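Local structure of DUF4439 domain-containing protein (Mycobacterium tuberculosis, 2IB0) at residues S94-M106 against T142-T154. The protein is of unknown function but folds as a four-helix bundle, probably a member of the ferritin-like superfamily. Sequence-based numbering, arbitrary orientation.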
ATOM      1  N   SER A  94      23.063   0.592 -16.070  1.00 31.10           N
ATOM      2  CA  SER A  94      23.712   0.689 -17.355  1.00 31.82           C
ATOM      3  C   SER A  94      22.843   0.211 -18.510  1.00 32.82           C
ATOM      4  O   SER A  94      23.240   0.281 -19.656  1.00 32.02           O
ATOM      5  CB  SER A  94      25.040  -0.043 -17.347  1.00 32.01           C
ATOM      6  OG  SER A  94      24.847  -1.402 -17.123  1.00 33.18           O
ATOM      7  N   SER A  95      21.643  -0.275 -18.219  1.00 34.36           N
ATOM      8  CA  SER A  95      20.786  -0.658 -19.326  1.00 36.80           C
ATOM      9  C   SER A  95      19.330  -0.612 -18.922  1.00 38.24           C
ATOM     10  O   SER A  95      18.989  -0.420 -17.752  1.00 36.39           O
ATOM     11  CB  SER A  95      21.160  -2.051 -19.863  1.00 36.70           C
ATOM     12  OG  SER A  95      20.704  -3.019 -18.914  1.00 38.06           O
ATOM     13  N   ALA A  96      18.478  -0.768 -19.944  1.00 41.63           N
ATOM     14  CA  ALA A  96      17.027  -0.905 -19.775  1.00 43.00           C
ATOM     15  C   ALA A  96      16.515  -1.784 -18.637  1.00 44.40           C
ATOM     16  O   ALA A  96      15.545  -1.402 -17.977  1.00 46.44           O
ATOM     17  CB  ALA A  96      16.354  -1.251 -21.170  1.00 43.10           C
ATOM     18  N   ALA A  97      17.167  -2.915 -18.325  1.00 45.55           N
ATOM     19  CA  ALA A  97      16.746  -3.769 -17.164  1.00 45.11           C
ATOM     20  C   ALA A  97      17.093  -3.234 -15.784  1.00 46.43           C
ATOM     21  O   ALA A  97      16.363  -3.460 -14.773  1.00 47.96           O
ATOM     22  CB  ALA A  97      17.268  -5.148 -17.299  1.00 46.16           C
ATOM     23  N   ASP A  98      18.204  -2.514 -15.703  1.00 45.33           N
ATOM     24  CA  ASP A  98      18.595  -1.922 -14.437  1.00 44.72           C
ATOM     25  C   ASP A  98      17.568  -0.900 -13.981  1.00 43.82           C
ATOM     26  O   ASP A  98      17.429  -0.664 -12.791  1.00 43.61           O
ATOM     27  CB  ASP A  98      19.918  -1.226 -14.545  1.00 43.91           C
ATOM     28  CG  ASP A  98      21.036  -2.159 -14.835  1.00 44.66           C
ATOM     29  OD1 ASP A  98      20.965  -3.323 -14.395  1.00 46.66           O
ATOM     30  OD2 ASP A  98      21.994  -1.716 -15.493  1.00 43.74           O
ATOM     31  N   ALA A  99      16.878  -0.296 -14.936  1.00 44.09           N
ATOM     32  CA  ALA A  99      15.995   0.848 -14.657  1.00 43.69           C
ATOM     33  C   ALA A  99      14.700   0.456 -13.921  1.00 42.78           C
ATOM     34  O   ALA A  99      14.251   1.199 -13.035  1.00 43.91           O
ATOM     35  CB  ALA A  99      15.655   1.580 -15.941  1.00 44.16           C
ATOM     36  N   ALA A 100      14.088  -0.642 -14.348  1.00 39.03           N
ATOM     37  CA  ALA A 100      13.004  -1.310 -13.593  1.00 38.02           C
ATOM     38  C   ALA A 100      13.399  -1.709 -12.128  1.00 36.84           C
ATOM     39  O   ALA A 100      12.640  -1.471 -11.199  1.00 34.44           O
ATOM     40  CB  ALA A 100      12.489  -2.496 -14.374  1.00 35.22           C
ATOM     41  N   ARG A 101      14.594  -2.274 -11.927  1.00 35.99           N
ATOM     42  CA  ARG A 101      15.078  -2.515 -10.582  1.00 37.75           C
ATOM     43  C   ARG A 101      15.245  -1.212  -9.794  1.00 37.22           C
ATOM     44  O   ARG A 101      14.982  -1.162  -8.595  1.00 36.59           O
ATOM     45  CB  ARG A 101      16.417  -3.263 -10.615  1.00 37.46           C
ATOM     46  CG  ARG A 101      16.272  -4.761 -10.886  1.00 41.57           C
ATOM     47  CD  ARG A 101      17.638  -5.540 -10.692  1.00 41.90           C
ATOM     48  NE  ARG A 101      18.615  -5.332 -11.798  1.00 47.90           N
ATOM     49  CZ  ARG A 101      18.527  -5.921 -13.004  1.00 48.80           C
ATOM     50  NH1 ARG A 101      17.479  -6.707 -13.292  1.00 48.34           N
ATOM     51  NH2 ARG A 101      19.453  -5.699 -13.940  1.00 46.97           N
ATOM     52  N   LEU A 102      15.727  -0.173 -10.461  1.00 35.37           N
ATOM     53  CA  LEU A 102      15.895   1.125  -9.817  1.00 35.46           C
ATOM     54  C   LEU A 102      14.530   1.627  -9.379  1.00 32.93           C
ATOM     55  O   LEU A 102      14.400   2.152  -8.290  1.00 32.98           O
ATOM     56  CB  LEU A 102      16.530   2.150 -10.798  1.00 34.82           C
ATOM     57  CG  LEU A 102      16.682   3.613 -10.349  1.00 36.00           C
ATOM     58  CD1 LEU A 102      17.467   3.709  -9.052  1.00 38.51           C
ATOM     59  CD2 LEU A 102      17.358   4.430 -11.469  1.00 36.75           C
ATOM     60  N   ALA A 103      13.563   1.541 -10.276  1.00 32.29           N
ATOM     61  CA  ALA A 103      12.192   1.989  -9.980  1.00 33.72           C
ATOM     62  C   ALA A 103      11.626   1.244  -8.760  1.00 33.64           C
ATOM     63  O   ALA A 103      11.029   1.844  -7.887  1.00 33.40           O
ATOM     64  CB  ALA A 103      11.278   1.777 -11.179  1.00 32.57           C
ATOM     65  N   VAL A 104      11.847  -0.057  -8.668  1.00 32.32           N
ATOM     66  CA  VAL A 104      11.340  -0.834  -7.497  1.00 32.70           C
ATOM     67  C   VAL A 104      12.059  -0.319  -6.223  1.00 33.44           C
ATOM     68  O   VAL A 104      11.447  -0.060  -5.184  1.00 32.88           O
ATOM     69  CB  VAL A 104      11.610  -2.360  -7.670  1.00 32.71           C
ATOM     70  CG1 VAL A 104      11.253  -3.168  -6.371  1.00 32.18           C
ATOM     71  CG2 VAL A 104      10.889  -2.885  -8.893  1.00 30.80           C
ATOM     72  N   ARG A 105      13.372  -0.196  -6.295  1.00 33.81           N
ATOM     73  CA  ARG A 105      14.123   0.246  -5.124  1.00 34.64           C
ATOM     74  C   ARG A 105      13.626   1.635  -4.653  1.00 33.82           C
ATOM     75  O   ARG A 105      13.495   1.876  -3.452  1.00 33.20           O
ATOM     76  CB  ARG A 105      15.624   0.278  -5.423  1.00 35.43           C
ATOM     77  CG  ARG A 105      16.367   1.152  -4.428  1.00 39.55           C
ATOM     78  CD  ARG A 105      16.424   0.538  -3.005  1.00 46.86           C
ATOM     79  NE  ARG A 105      17.772   0.020  -2.800  1.00 56.38           N
ATOM     80  CZ  ARG A 105      18.725   0.635  -2.110  1.00 57.49           C
ATOM     81  NH1 ARG A 105      18.493   1.785  -1.466  1.00 57.88           N
ATOM     82  NH2 ARG A 105      19.907   0.062  -2.042  1.00 59.31           N
ATOM     83  N   MET A 106      13.347   2.522  -5.603  1.00 32.17           N
ATOM     84  CA  MET A 106      12.909   3.875  -5.283  1.00 32.81           C
ATOM     85  C   MET A 106      11.527   3.895  -4.620  1.00 31.96           C
ATOM     86  O   MET A 106      11.341   4.548  -3.630  1.00 31.72           O
ATOM     87  CB  MET A 106      12.981   4.802  -6.507  1.00 31.68           C
ATOM     88  CG  MET A 106      14.408   5.041  -7.061  1.00 34.08           C
ATOM     89  SD  MET A 106      14.390   6.480  -8.153  1.00 33.87           S
ATOM     90  CE  MET A 106      13.317   5.774  -9.449  1.00 25.88           C
ATOM     91  N   THR A 142       4.928  -2.932  -7.025  1.00 32.76           N
ATOM     92  CA  THR A 142       4.444  -4.198  -7.542  1.00 32.42           C
ATOM     93  C   THR A 142       4.322  -4.120  -9.079  1.00 32.18           C
ATOM     94  O   THR A 142       4.552  -5.102  -9.770  1.00 31.04           O
ATOM     95  CB  THR A 142       3.048  -4.643  -6.962  1.00 34.27           C
ATOM     96  OG1 THR A 142       2.035  -3.794  -7.501  1.00 38.93           O
ATOM     97  CG2 THR A 142       3.003  -4.543  -5.475  1.00 30.99           C
ATOM     98  N   ARG A 143       3.893  -2.974  -9.604  1.00 31.50           N
ATOM     99  CA  ARG A 143       3.821  -2.783 -11.060  1.00 32.96           C
ATOM    100  C   ARG A 143       5.196  -2.898 -11.775  1.00 32.85           C
ATOM    101  O   ARG A 143       5.289  -3.468 -12.841  1.00 33.31           O
ATOM    102  CB  ARG A 143       3.185  -1.421 -11.386  1.00 33.73           C
ATOM    103  CG  ARG A 143       1.772  -1.382 -10.939  1.00 28.71           C
ATOM    104  CD  ARG A 143       1.030  -0.044 -11.202  1.00 31.92           C
ATOM    105  NE  ARG A 143       0.882   0.175 -12.642  1.00 38.86           N
ATOM    106  CZ  ARG A 143       0.660   1.354 -13.242  1.00 44.04           C
ATOM    107  NH1 ARG A 143       0.550   2.502 -12.544  1.00 42.06           N
ATOM    108  NH2 ARG A 143       0.558   1.388 -14.575  1.00 44.69           N
ATOM    109  N   TRP A 144       6.250  -2.368 -11.183  1.00 33.08           N
ATOM    110  CA  TRP A 144       7.598  -2.512 -11.746  1.00 34.31           C
ATOM    111  C   TRP A 144       8.178  -3.919 -11.593  1.00 34.69           C
ATOM    112  O   TRP A 144       8.922  -4.372 -12.449  1.00 33.77           O
ATOM    113  CB  TRP A 144       8.555  -1.466 -11.159  1.00 34.91           C
ATOM    114  CG  TRP A 144       8.343  -0.116 -11.740  1.00 35.61           C
ATOM    115  CD1 TRP A 144       7.698   0.952 -11.158  1.00 34.86           C
ATOM    116  CD2 TRP A 144       8.795   0.335 -13.039  1.00 34.02           C
ATOM    117  NE1 TRP A 144       7.707   2.039 -12.031  1.00 38.09           N
ATOM    118  CE2 TRP A 144       8.386   1.690 -13.180  1.00 35.93           C
ATOM    119  CE3 TRP A 144       9.514  -0.276 -14.089  1.00 34.96           C
ATOM    120  CZ2 TRP A 144       8.669   2.461 -14.352  1.00 36.89           C
ATOM    121  CZ3 TRP A 144       9.797   0.498 -15.261  1.00 35.93           C
ATOM    122  CH2 TRP A 144       9.362   1.846 -15.367  1.00 33.42           C
ATOM    123  N   ASN A 145       7.804  -4.614 -10.507  1.00 35.63           N
ATOM    124  CA  ASN A 145       8.170  -5.995 -10.295  1.00 35.12           C
ATOM    125  C   ASN A 145       7.494  -6.921 -11.313  1.00 35.41           C
ATOM    126  O   ASN A 145       8.063  -7.929 -11.719  1.00 34.16           O
ATOM    127  CB  ASN A 145       7.779  -6.418  -8.894  1.00 36.32           C
ATOM    128  CG  ASN A 145       8.912  -6.273  -7.896  1.00 40.51           C
ATOM    129  OD1 ASN A 145       8.717  -5.741  -6.761  1.00 45.98           O
ATOM    130  ND2 ASN A 145      10.099  -6.770  -8.272  1.00 39.70           N
ATOM    131  N   ARG A 146       6.270  -6.572 -11.693  1.00 34.88           N
ATOM    132  CA  ARG A 146       5.548  -7.264 -12.731  1.00 35.74           C
ATOM    133  C   ARG A 146       6.244  -7.036 -14.090  1.00 33.70           C
ATOM    134  O   ARG A 146       6.340  -7.957 -14.893  1.00 31.63           O
ATOM    135  CB  ARG A 146       4.103  -6.770 -12.770  1.00 36.60           C
ATOM    136  CG  ARG A 146       3.175  -7.573 -13.614  1.00 43.36           C
ATOM    137  CD  ARG A 146       1.721  -7.205 -13.212  1.00 52.18           C
ATOM    138  NE  ARG A 146       1.376  -7.735 -11.880  1.00 58.84           N
ATOM    139  CZ  ARG A 146       0.707  -7.074 -10.919  1.00 59.93           C
ATOM    140  NH1 ARG A 146       0.295  -5.825 -11.087  1.00 59.46           N
ATOM    141  NH2 ARG A 146       0.469  -7.678  -9.762  1.00 62.92           N
ATOM    142  N   VAL A 147       6.739  -5.819 -14.335  1.00 33.53           N
ATOM    143  CA  VAL A 147       7.600  -5.579 -15.490  1.00 31.62           C
ATOM    144  C   VAL A 147       8.864  -6.471 -15.475  1.00 33.04           C
ATOM    145  O   VAL A 147       9.146  -7.182 -16.454  1.00 33.71           O
ATOM    146  CB  VAL A 147       7.939  -4.050 -15.636  1.00 33.31           C
ATOM    147  CG1 VAL A 147       8.953  -3.822 -16.773  1.00 27.29           C
ATOM    148  CG2 VAL A 147       6.651  -3.265 -15.927  1.00 33.02           C
ATOM    149  N   LEU A 148       9.644  -6.456 -14.386  1.00 32.05           N
ATOM    150  CA  LEU A 148      10.845  -7.327 -14.290  1.00 32.41           C
ATOM    151  C   LEU A 148      10.525  -8.788 -14.552  1.00 31.66           C
ATOM    152  O   LEU A 148      11.242  -9.439 -15.280  1.00 32.24           O
ATOM    153  CB  LEU A 148      11.485  -7.229 -12.900  1.00 31.83           C
ATOM    154  CG  LEU A 148      12.275  -5.945 -12.667  1.00 35.95           C
ATOM    155  CD1 LEU A 148      12.708  -5.847 -11.193  1.00 34.02           C
ATOM    156  CD2 LEU A 148      13.485  -5.936 -13.609  1.00 37.51           C
ATOM    157  N   GLY A 149       9.478  -9.311 -13.885  1.00 32.04           N
ATOM    158  CA  GLY A 149       9.043 -10.719 -14.000  1.00 31.66           C
ATOM    159  C   GLY A 149       8.653 -11.173 -15.401  1.00 31.71           C
ATOM    160  O   GLY A 149       8.689 -12.358 -15.696  1.00 33.69           O
ATOM    161  N   ALA A 150       8.223 -10.235 -16.244  1.00 31.62           N
ATOM    162  CA  ALA A 150       7.964 -10.454 -17.666  1.00 31.49           C
ATOM    163  C   ALA A 150       9.221 -10.316 -18.563  1.00 30.33           C
ATOM    164  O   ALA A 150       9.168 -10.611 -19.779  1.00 29.73           O
ATOM    165  CB  ALA A 150       6.863  -9.472 -18.153  1.00 31.53           C
ATOM    166  N   TRP A 151      10.339  -9.867 -18.000  1.00 28.15           N
ATOM    167  CA  TRP A 151      11.551  -9.860 -18.779  1.00 28.21           C
ATOM    168  C   TRP A 151      12.420 -11.061 -18.442  1.00 29.89           C
ATOM    169  O   TRP A 151      12.292 -11.605 -17.353  1.00 30.65           O
ATOM    170  CB  TRP A 151      12.358  -8.590 -18.550  1.00 27.82           C
ATOM    171  CG  TRP A 151      11.683  -7.356 -19.014  1.00 26.92           C
ATOM    172  CD1 TRP A 151      10.668  -7.259 -19.907  1.00 25.69           C
ATOM    173  CD2 TRP A 151      12.066  -6.010 -18.662  1.00 26.78           C
ATOM    174  NE1 TRP A 151      10.341  -5.932 -20.088  1.00 28.70           N
ATOM    175  CE2 TRP A 151      11.172  -5.143 -19.322  1.00 27.13           C
ATOM    176  CE3 TRP A 151      13.047  -5.470 -17.818  1.00 29.11           C
ATOM    177  CZ2 TRP A 151      11.257  -3.751 -19.211  1.00 30.20           C
ATOM    178  CZ3 TRP A 151      13.135  -4.030 -17.687  1.00 29.59           C
ATOM    179  CH2 TRP A 151      12.234  -3.213 -18.380  1.00 27.60           C
ATOM    180  N   PRO A 152      13.344 -11.429 -19.334  1.00 30.63           N
ATOM    181  CA  PRO A 152      14.207 -12.596 -18.993  1.00 32.78           C
ATOM    182  C   PRO A 152      15.038 -12.355 -17.690  1.00 34.40           C
ATOM    183  O   PRO A 152      15.563 -11.259 -17.439  1.00 34.98           O
ATOM    184  CB  PRO A 152      15.086 -12.805 -20.225  1.00 31.49           C
ATOM    185  CG  PRO A 152      14.707 -11.777 -21.252  1.00 31.24           C
ATOM    186  CD  PRO A 152      13.690 -10.795 -20.612  1.00 30.75           C
ATOM    187  N   ILE A 153      15.048 -13.337 -16.808  1.00 37.13           N
ATOM    188  CA  ILE A 153      15.916 -13.256 -15.612  1.00 38.09           C
ATOM    189  C   ILE A 153      17.249 -13.761 -16.052  1.00 37.74           C
ATOM    190  O   ILE A 153      17.347 -14.851 -16.631  1.00 38.94           O
ATOM    191  CB  ILE A 153      15.374 -14.065 -14.419  1.00 38.02           C
ATOM    192  CG1 ILE A 153      13.874 -13.731 -14.149  1.00 39.59           C
ATOM    193  CG2 ILE A 153      16.301 -13.919 -13.177  1.00 37.40           C
ATOM    194  CD1 ILE A 153      13.511 -12.278 -13.865  1.00 40.29           C
ATOM    195  N   THR A 154      18.291 -12.983 -15.852  1.00 38.10           N
ATOM    196  CA  THR A 154      19.617 -13.556 -16.181  1.00 39.20           C
ATOM    197  C   THR A 154      20.640 -13.419 -15.043  1.00 38.15           C
ATOM    198  O   THR A 154      21.724 -12.827 -15.237  1.00 38.63           O
ATOM    199  CB  THR A 154      20.159 -12.927 -17.443  1.00 40.17           C
ATOM    200  OG1 THR A 154      20.106 -11.502 -17.270  1.00 43.59           O
ATOM    201  CG2 THR A 154      19.269 -13.300 -18.637  1.00 41.69           C
TER
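Ala103 CB sits over the face of the Trp144 five-membered ring, a CH-pi contact 3.4 Å from CB to the ring centroid and only 7° off the normal. Trp144 CG lies anti to its carbonyl carbon (chi1 -76°), which turns the indole toward helix 96-120 and brings one ring face against Ala103. At its benzo end, Trp144 CE3 is 3.7 Å from Ala100 CB. The ring is thus held against helix 96-120 by two alanines one turn apart.

Leu148 is a knob in the hole formed by Ala97, Ala100, Arg101 and Val104. Its two methyls divide the work: Leu148 CD1 meets Arg101 CG at 3.7 Å, and CD2 packs on Ala100 CB. Val104 CG2 rests on Trp144 CB at 3.5 Å, while Val104 CG1 touches Asn145 OD1. Past the helix end, Trp151 brings CZ3 to 3.6 Å from Ala96 O and also meets Ala97 and Ala100 CB. Val147 CG1 lies over one face of that indole.

No hydrogen bond crosses. Within 94-106, Arg101 NH2 forms a salt bridge to Asp98 OD1 (2.9 Å), and Asp98 OD2 accepts a hydrogen bond from the backbone N of Ser94.

Helices 96-120 and 124-150 run antiparallel here; the segment axes approach to 8.6 Å, with their directions 155° apart. Trp144 continues inward to Val43 of helix 18-46 and to Leu54 and Val55 of helix 52-75, so this contact joins all four helices of the bundle.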